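Local coordinates for protein UDP-N-acetylglucosamine pyrophosphorylase (Entamoeba histolytica, PDB 3OC9) that probably catalyses the transfer of uridylate from UTP to N-acetylglucosamine 1-phosphate, giving UDP-N-acetylglucosamine and diphosphate, at residues 65-70 and 116-121; 74-79 and 94-99. All coordinates share one frame; numbering follows the deposited sequence. Where two conformers were deposited one is given.

Interaction 1 of 2, residues 65-70 and 116-121; sequences PKSIFQ and QYFGLS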
loop_
_atom_site.group_PDB
_atom_site.type_symbol
_atom_site.label_atom_id
_atom_site.label_comp_id
_atom_site.label_asym_id
_atom_site.label_seq_id
_atom_site.Cartn_x
_atom_site.Cartn_y
_atom_site.Cartn_z
ATOM N N PRO A 65 -1.445 22.116 0.179
ATOM C CA PRO A 65 -1.927 20.986 -0.638
ATOM C C PRO A 65 -0.825 20.216 -1.376
ATOM O O PRO A 65 -0.002 20.833 -2.071
ATOM C CB PRO A 65 -2.870 21.647 -1.654
ATOM C CG PRO A 65 -2.882 23.131 -1.319
ATOM C CD PRO A 65 -1.668 23.408 -0.501
ATOM N N LYS A 66 -0.843 18.888 -1.241
ATOM C CA LYS A 66 0.109 17.986 -1.923
ATOM C C LYS A 66 -0.567 16.734 -2.501
ATOM O O LYS A 66 -1.544 16.241 -1.939
ATOM C CB LYS A 66 1.239 17.580 -0.969
ATOM C CG LYS A 66 2.081 18.751 -0.447
ATOM C CD LYS A 66 3.169 18.287 0.513
ATOM C CE LYS A 66 3.942 19.477 1.081
ATOM N NZ LYS A 66 4.869 19.091 2.199
ATOM N N SER A 67 -0.056 16.225 -3.629
ATOM C CA SER A 67 -0.575 14.976 -4.212
ATOM C C SER A 67 -0.113 13.743 -3.422
ATOM O O SER A 67 0.864 13.815 -2.664
ATOM C CB SER A 67 -0.147 14.803 -5.682
ATOM O OG SER A 67 1.253 14.561 -5.803
ATOM N N ILE A 68 -0.807 12.622 -3.630
ATOM C CA ILE A 68 -0.416 11.322 -3.023
ATOM C C ILE A 68 1.019 10.945 -3.456
ATOM O O ILE A 68 1.856 10.554 -2.613
ATOM C CB ILE A 68 -1.456 10.196 -3.367
ATOM C CG1 ILE A 68 -2.843 10.508 -2.745
ATOM C CG2 ILE A 68 -0.952 8.808 -2.936
ATOM C CD1 ILE A 68 -3.993 9.608 -3.257
ATOM N N PHE A 69 1.314 11.069 -4.756
ATOM C CA PHE A 69 2.681 10.818 -5.269
ATOM C C PHE A 69 3.748 11.706 -4.591
ATOM O O PHE A 69 4.851 11.212 -4.294
ATOM C CB PHE A 69 2.787 10.989 -6.802
ATOM C CG PHE A 69 2.249 9.814 -7.647
ATOM C CD1 PHE A 69 2.300 8.487 -7.206
ATOM C CD2 PHE A 69 1.759 10.065 -8.937
ATOM C CE1 PHE A 69 1.826 7.428 -8.025
ATOM C CE2 PHE A 69 1.298 9.020 -9.766
ATOM C CZ PHE A 69 1.319 7.702 -9.298
ATOM N N GLN A 70 3.443 12.998 -4.362
ATOM C CA GLN A 70 4.374 13.910 -3.652
ATOM C C GLN A 70 4.649 13.472 -2.181
ATOM O O GLN A 70 5.801 13.557 -1.731
ATOM C CB GLN A 70 3.910 15.393 -3.706
ATOM C CG GLN A 70 4.887 16.374 -2.967
ATOM C CD GLN A 70 4.584 17.873 -3.204
ATOM O OE1 GLN A 70 3.655 18.239 -3.938
ATOM N NE2 GLN A 70 5.391 18.741 -2.583
ATOM N N GLN A 116 9.952 17.911 -11.751
ATOM C CA GLN A 116 11.375 17.661 -11.388
ATOM C C GLN A 116 11.500 16.597 -10.269
ATOM O O GLN A 116 12.323 16.720 -9.341
ATOM C CB GLN A 116 12.111 18.983 -11.064
ATOM C CG GLN A 116 13.663 19.014 -11.228
ATOM C CD GLN A 116 14.150 18.807 -12.669
ATOM O OE1 GLN A 116 13.598 19.355 -13.631
ATOM N NE2 GLN A 116 15.205 18.020 -12.812
ATOM N N TYR A 117 10.667 15.557 -10.395
ATOM C CA TYR A 117 10.643 14.370 -9.499
ATOM C C TYR A 117 10.455 14.627 -7.990
ATOM O O TYR A 117 10.777 13.764 -7.157
ATOM C CB TYR A 117 11.862 13.461 -9.779
ATOM C CG TYR A 117 11.984 13.132 -11.255
ATOM C CD1 TYR A 117 11.199 12.128 -11.839
ATOM C CD2 TYR A 117 12.835 13.853 -12.071
ATOM C CE1 TYR A 117 11.289 11.847 -13.204
ATOM C CE2 TYR A 117 12.935 13.580 -13.430
ATOM C CZ TYR A 117 12.163 12.587 -13.988
ATOM O OH TYR A 117 12.273 12.324 -15.339
ATOM N N PHE A 118 9.883 15.785 -7.645
ATOM C CA PHE A 118 9.710 16.217 -6.250
ATOM C C PHE A 118 11.006 16.136 -5.416
ATOM O O PHE A 118 10.959 15.982 -4.195
ATOM C CB PHE A 118 8.530 15.465 -5.554
ATOM C CG PHE A 118 7.201 15.614 -6.273
ATOM C CD1 PHE A 118 6.470 16.803 -6.176
ATOM C CD2 PHE A 118 6.692 14.573 -7.058
ATOM C CE1 PHE A 118 5.254 16.963 -6.852
ATOM C CE2 PHE A 118 5.482 14.719 -7.738
ATOM C CZ PHE A 118 4.753 15.924 -7.620
ATOM N N GLY A 119 12.159 16.279 -6.073
ATOM C CA GLY A 119 13.451 16.240 -5.359
ATOM C C GLY A 119 14.189 14.902 -5.356
ATOM O O GLY A 119 15.333 14.830 -4.890
ATOM N N LEU A 120 13.538 13.843 -5.859
ATOM C CA LEU A 120 14.212 12.548 -6.131
ATOM C C LEU A 120 15.092 12.626 -7.393
ATOM O O LEU A 120 15.068 13.641 -8.111
ATOM C CB LEU A 120 13.181 11.403 -6.245
ATOM C CG LEU A 120 12.378 11.077 -4.967
ATOM C CD1 LEU A 120 11.161 10.167 -5.256
ATOM C CD2 LEU A 120 13.294 10.469 -3.913
ATOM N N SER A 121 15.897 11.585 -7.628
ATOM C CA SER A 121 16.691 11.466 -8.865
ATOM C C SER A 121 15.924 10.744 -9.974
ATOM O O SER A 121 15.217 9.763 -9.713
ATOM C CB SER A 121 18.007 10.738 -8.581
ATOM O OG SER A 121 18.696 10.408 -9.795
#

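Interaction 2 of 2, residues 74-79 and 94-99; sequences ERLLRL and IHWFLM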
loop_
_atom_site.group_PDB
_atom_site.type_symbol
_atom_site.label_atom_id
_atom_site.label_comp_id
_atom_site.label_asym_id
_atom_site.label_seq_id
_atom_site.Cartn_x
_atom_site.Cartn_y
_atom_site.Cartn_z
ATOM N N GLU A 74 8.415 12.404 -0.601
ATOM C CA GLU A 74 8.981 13.086 0.583
ATOM C C GLU A 74 9.365 12.107 1.718
ATOM O O GLU A 74 10.414 12.272 2.377
ATOM C CB GLU A 74 8.031 14.202 1.066
ATOM C CG GLU A 74 7.987 15.426 0.094
ATOM C CD GLU A 74 7.064 16.567 0.547
ATOM O OE1 GLU A 74 6.267 16.384 1.491
ATOM O OE2 GLU A 74 7.118 17.650 -0.088
ATOM N N ARG A 75 8.544 11.072 1.923
ATOM C CA ARG A 75 8.886 10.018 2.882
ATOM C C ARG A 75 10.166 9.245 2.471
ATOM O O ARG A 75 11.010 8.961 3.326
ATOM C CB ARG A 75 7.670 9.093 3.130
ATOM C CG ARG A 75 7.912 7.978 4.168
ATOM C CD ARG A 75 6.635 7.640 4.961
ATOM N NE ARG A 75 6.411 8.593 6.031
ATOM C CZ ARG A 75 5.302 8.697 6.761
ATOM N NH1 ARG A 75 5.253 9.626 7.699
ATOM N NH2 ARG A 75 4.239 7.900 6.569
ATOM N N LEU A 76 10.325 8.912 1.181
ATOM C CA LEU A 76 11.568 8.276 0.712
ATOM C C LEU A 76 12.808 9.178 0.940
ATOM O O LEU A 76 13.867 8.693 1.374
ATOM C CB LEU A 76 11.462 7.843 -0.771
ATOM C CG LEU A 76 10.440 6.748 -1.131
ATOM C CD1 LEU A 76 10.482 6.446 -2.656
ATOM C CD2 LEU A 76 10.694 5.448 -0.335
ATOM N N LEU A 77 12.677 10.481 0.659
ATOM C CA LEU A 77 13.765 11.442 0.954
ATOM C C LEU A 77 14.179 11.453 2.448
ATOM O O LEU A 77 15.382 11.473 2.771
ATOM C CB LEU A 77 13.418 12.856 0.449
ATOM C CG LEU A 77 13.464 13.068 -1.082
ATOM C CD1 LEU A 77 12.807 14.391 -1.436
ATOM C CD2 LEU A 77 14.892 13.015 -1.669
ATOM N N ARG A 78 13.199 11.379 3.349
ATOM C CA ARG A 78 13.476 11.383 4.817
ATOM C C ARG A 78 14.130 10.079 5.306
ATOM O O ARG A 78 15.048 10.111 6.142
ATOM C CB ARG A 78 12.196 11.698 5.608
ATOM C CG ARG A 78 12.337 11.678 7.148
ATOM C CD ARG A 78 13.385 12.706 7.639
ATOM N NE ARG A 78 13.390 12.827 9.103
ATOM C CZ ARG A 78 14.327 13.481 9.796
ATOM N NH1 ARG A 78 15.352 14.063 9.163
ATOM N NH2 ARG A 78 14.240 13.555 11.119
ATOM N N LEU A 79 13.639 8.937 4.800
ATOM C CA LEU A 79 14.233 7.633 5.074
ATOM C C LEU A 79 15.691 7.547 4.592
ATOM O O LEU A 79 16.562 7.041 5.320
ATOM C CB LEU A 79 13.376 6.498 4.449
ATOM C CG LEU A 79 12.036 6.249 5.170
ATOM C CD1 LEU A 79 11.100 5.394 4.286
ATOM C CD2 LEU A 79 12.290 5.545 6.532
ATOM N N ILE A 94 17.009 4.668 -2.412
ATOM C CA ILE A 94 15.904 3.669 -2.458
ATOM C C ILE A 94 15.214 3.670 -3.845
ATOM O O ILE A 94 14.525 4.623 -4.180
ATOM C CB ILE A 94 14.820 3.933 -1.337
ATOM C CG1 ILE A 94 15.446 3.928 0.062
ATOM C CG2 ILE A 94 13.662 2.871 -1.428
ATOM C CD1 ILE A 94 14.473 4.488 1.177
ATOM N N HIS A 95 15.392 2.611 -4.643
ATOM C CA HIS A 95 14.722 2.501 -5.960
ATOM C C HIS A 95 13.193 2.241 -5.788
ATOM O O HIS A 95 12.797 1.518 -4.863
ATOM C CB HIS A 95 15.415 1.415 -6.829
ATOM C CG HIS A 95 16.751 1.843 -7.388
ATOM N ND1 HIS A 95 16.869 2.584 -8.547
ATOM C CD2 HIS A 95 18.014 1.678 -6.920
ATOM C CE1 HIS A 95 18.147 2.841 -8.780
ATOM N NE2 HIS A 95 18.866 2.315 -7.800
ATOM N N TRP A 96 12.363 2.840 -6.660
ATOM C CA TRP A 96 10.880 2.804 -6.590
ATOM C C TRP A 96 10.314 2.287 -7.923
ATOM O O TRP A 96 10.517 2.925 -8.971
ATOM C CB TRP A 96 10.336 4.224 -6.276
ATOM C CG TRP A 96 8.812 4.396 -6.125
ATOM C CD1 TRP A 96 7.843 3.399 -6.076
ATOM C CD2 TRP A 96 8.106 5.641 -5.988
ATOM N NE1 TRP A 96 6.585 3.975 -5.922
ATOM C CE2 TRP A 96 6.720 5.337 -5.866
ATOM C CE3 TRP A 96 8.512 6.985 -5.954
ATOM C CZ2 TRP A 96 5.735 6.334 -5.712
ATOM C CZ3 TRP A 96 7.526 7.992 -5.794
ATOM C CH2 TRP A 96 6.152 7.650 -5.666
ATOM N N PHE A 97 9.624 1.137 -7.874
ATOM C CA PHE A 97 9.044 0.490 -9.074
ATOM C C PHE A 97 7.514 0.728 -9.048
ATOM O O PHE A 97 6.836 0.332 -8.083
ATOM C CB PHE A 97 9.425 -1.017 -9.091
ATOM C CG PHE A 97 10.926 -1.255 -8.999
ATOM C CD1 PHE A 97 11.744 -1.106 -10.137
ATOM C CD2 PHE A 97 11.524 -1.598 -7.787
ATOM C CE1 PHE A 97 13.141 -1.278 -10.055
ATOM C CE2 PHE A 97 12.923 -1.788 -7.689
ATOM C CZ PHE A 97 13.734 -1.626 -8.838
ATOM N N LEU A 98 6.994 1.378 -10.102
ATOM C CA LEU A 98 5.585 1.796 -10.151
ATOM C C LEU A 98 4.849 1.061 -11.257
ATOM O O LEU A 98 5.137 1.260 -12.443
ATOM C CB LEU A 98 5.465 3.310 -10.384
ATOM C CG LEU A 98 5.892 4.235 -9.257
ATOM C CD1 LEU A 98 7.339 4.610 -9.469
ATOM C CD2 LEU A 98 4.997 5.488 -9.240
ATOM N N MET A 99 3.896 0.207 -10.868
ATOM C CA MET A 99 3.139 -0.609 -11.862
ATOM C C MET A 99 1.991 0.167 -12.518
ATOM O O MET A 99 1.126 0.726 -11.826
ATOM C CB MET A 99 2.609 -1.918 -11.236
ATOM C CG MET A 99 2.030 -2.915 -12.267
ATOM S SD MET A 99 1.714 -4.609 -11.637
ATOM C CE MET A 99 0.337 -4.323 -10.552
#

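Interaction 1 of 2, residues 65-70 and 116-121
Over one face of the Phe118 ring, toward its rim, sits CB of Gln70, and the CZ corner of the ring reaches toward Ser67. The face contact is a CH-pi interaction: Gln70 CB stands 3.9 Å from the ring centroid of Phe118, 16° off the ring normal. From there the glutamine leads outward over the CD1-CE1 side, with Gln70 CG 3.6 Å from Phe118 CD1. CG of Gln70 is anti to the backbone N (chi1 -180°) and the chain stays extended, which carries the amide out past that side of the ring. The amide remains raised above the ring plane and tilted 22° to it, with Gln70 OE1 3.6 Å from Phe118 CE1, so it does not stack on the aromatic surface. The two side chains as a whole cross at about a right angle. Gln70 NE2 is hydrogen-bonded to Glu74 OE2, one turn further along, which ties down the amide end.

The approach of Ser67 is looser and oblique, its OG lying 4.2 Å from Phe118 CZ. That hydroxyl has polar partners of its own: Ser67 OG accepts a fairly straight bond from Gln70 N at 3.1 Å, and it is also hydrogen-bonded to Tyr111 OH of helix 105-114. The ring of His115 meets Phe118 as well, their planes at a shallow angle.

Phe118 follows a Schellman motif, with Gln116 at C-prime and Tyr117 N bonded to Phe112 O, which ends helix 105-114. Across from it, Ser67 is the N-cap of helix 68-87. Two established motifs are thus joined by Phe118: the serine N-cap that opens one helix and the Schellman motif that closes the other.

Interaction 2 of 2, residues 74-79 and 94-99
This is a buried, wholly apolar helix-on-sheet contact, in which helix 68-87 packs against Ile94 and the start of strand 95-100, which follows it in the chain. Leu76 makes most of the contact from the helix, and its two methyl groups divide the work. Leu76 CD2 meets the aliphatic Ile94, 4.1 Å from its CG2, whereas Leu76 CD1 turns to the indole and lies 3.9 Å from Trp96 CE3, on the benzo part of the ring system. The leucine and tryptophan side chains cross at about a right angle. CB of Trp96 faces the helix; with CG anti to the backbone N (chi1 -178°), the indole then runs along the strand toward Leu98, and so toward the earlier part of helix 68-87 at Thr72 and Ser73, leaving CE3 near Leu76 CD1. One turn along, Leu79 adds a smaller contact, CB resting 4.0 Å from Ile94 CD1, so both branches of the isoleucine are engaged.

Polar groups at the margins find partners nearby. The indole NE1 of Trp96 is hydrogen-bonded to Thr40 OG1, and the backbone N of Ile94 to Gln80 OE1 on the helix.

Strand 95-100 runs parallel to strand 36-41 in the central mixed sheet, and helix 68-87 lies in the connection between them. The packing is that of a beta-alpha-beta unit in the Rossmann-like, GT-A-type nucleotidyltransferase core.

How the interactions relate
Both contacts draw on helix 68-87, interaction 1 on its capped first turn and interaction 2 on its middle, their centres 10 Å apart. In sequence, interaction 2 is nested inside the loop closed by interaction 1. Burial and chemistry change together: every touching residue of 74-79 and 94-99 is buried and meets its partner through carbon atoms, whereas 65-70 with 116-121 is partly buried and sets an aromatic ring against a glutamine and a serine. The two also meet directly. Lys66 NZ forms a salt bridge with Glu74 OE1 at 3.1 Å, and Leu120 CD2 packs 3.8 Å from Leu77 CD2, bringing the 116-121 loop onto a helix side other than the one facing the sheet.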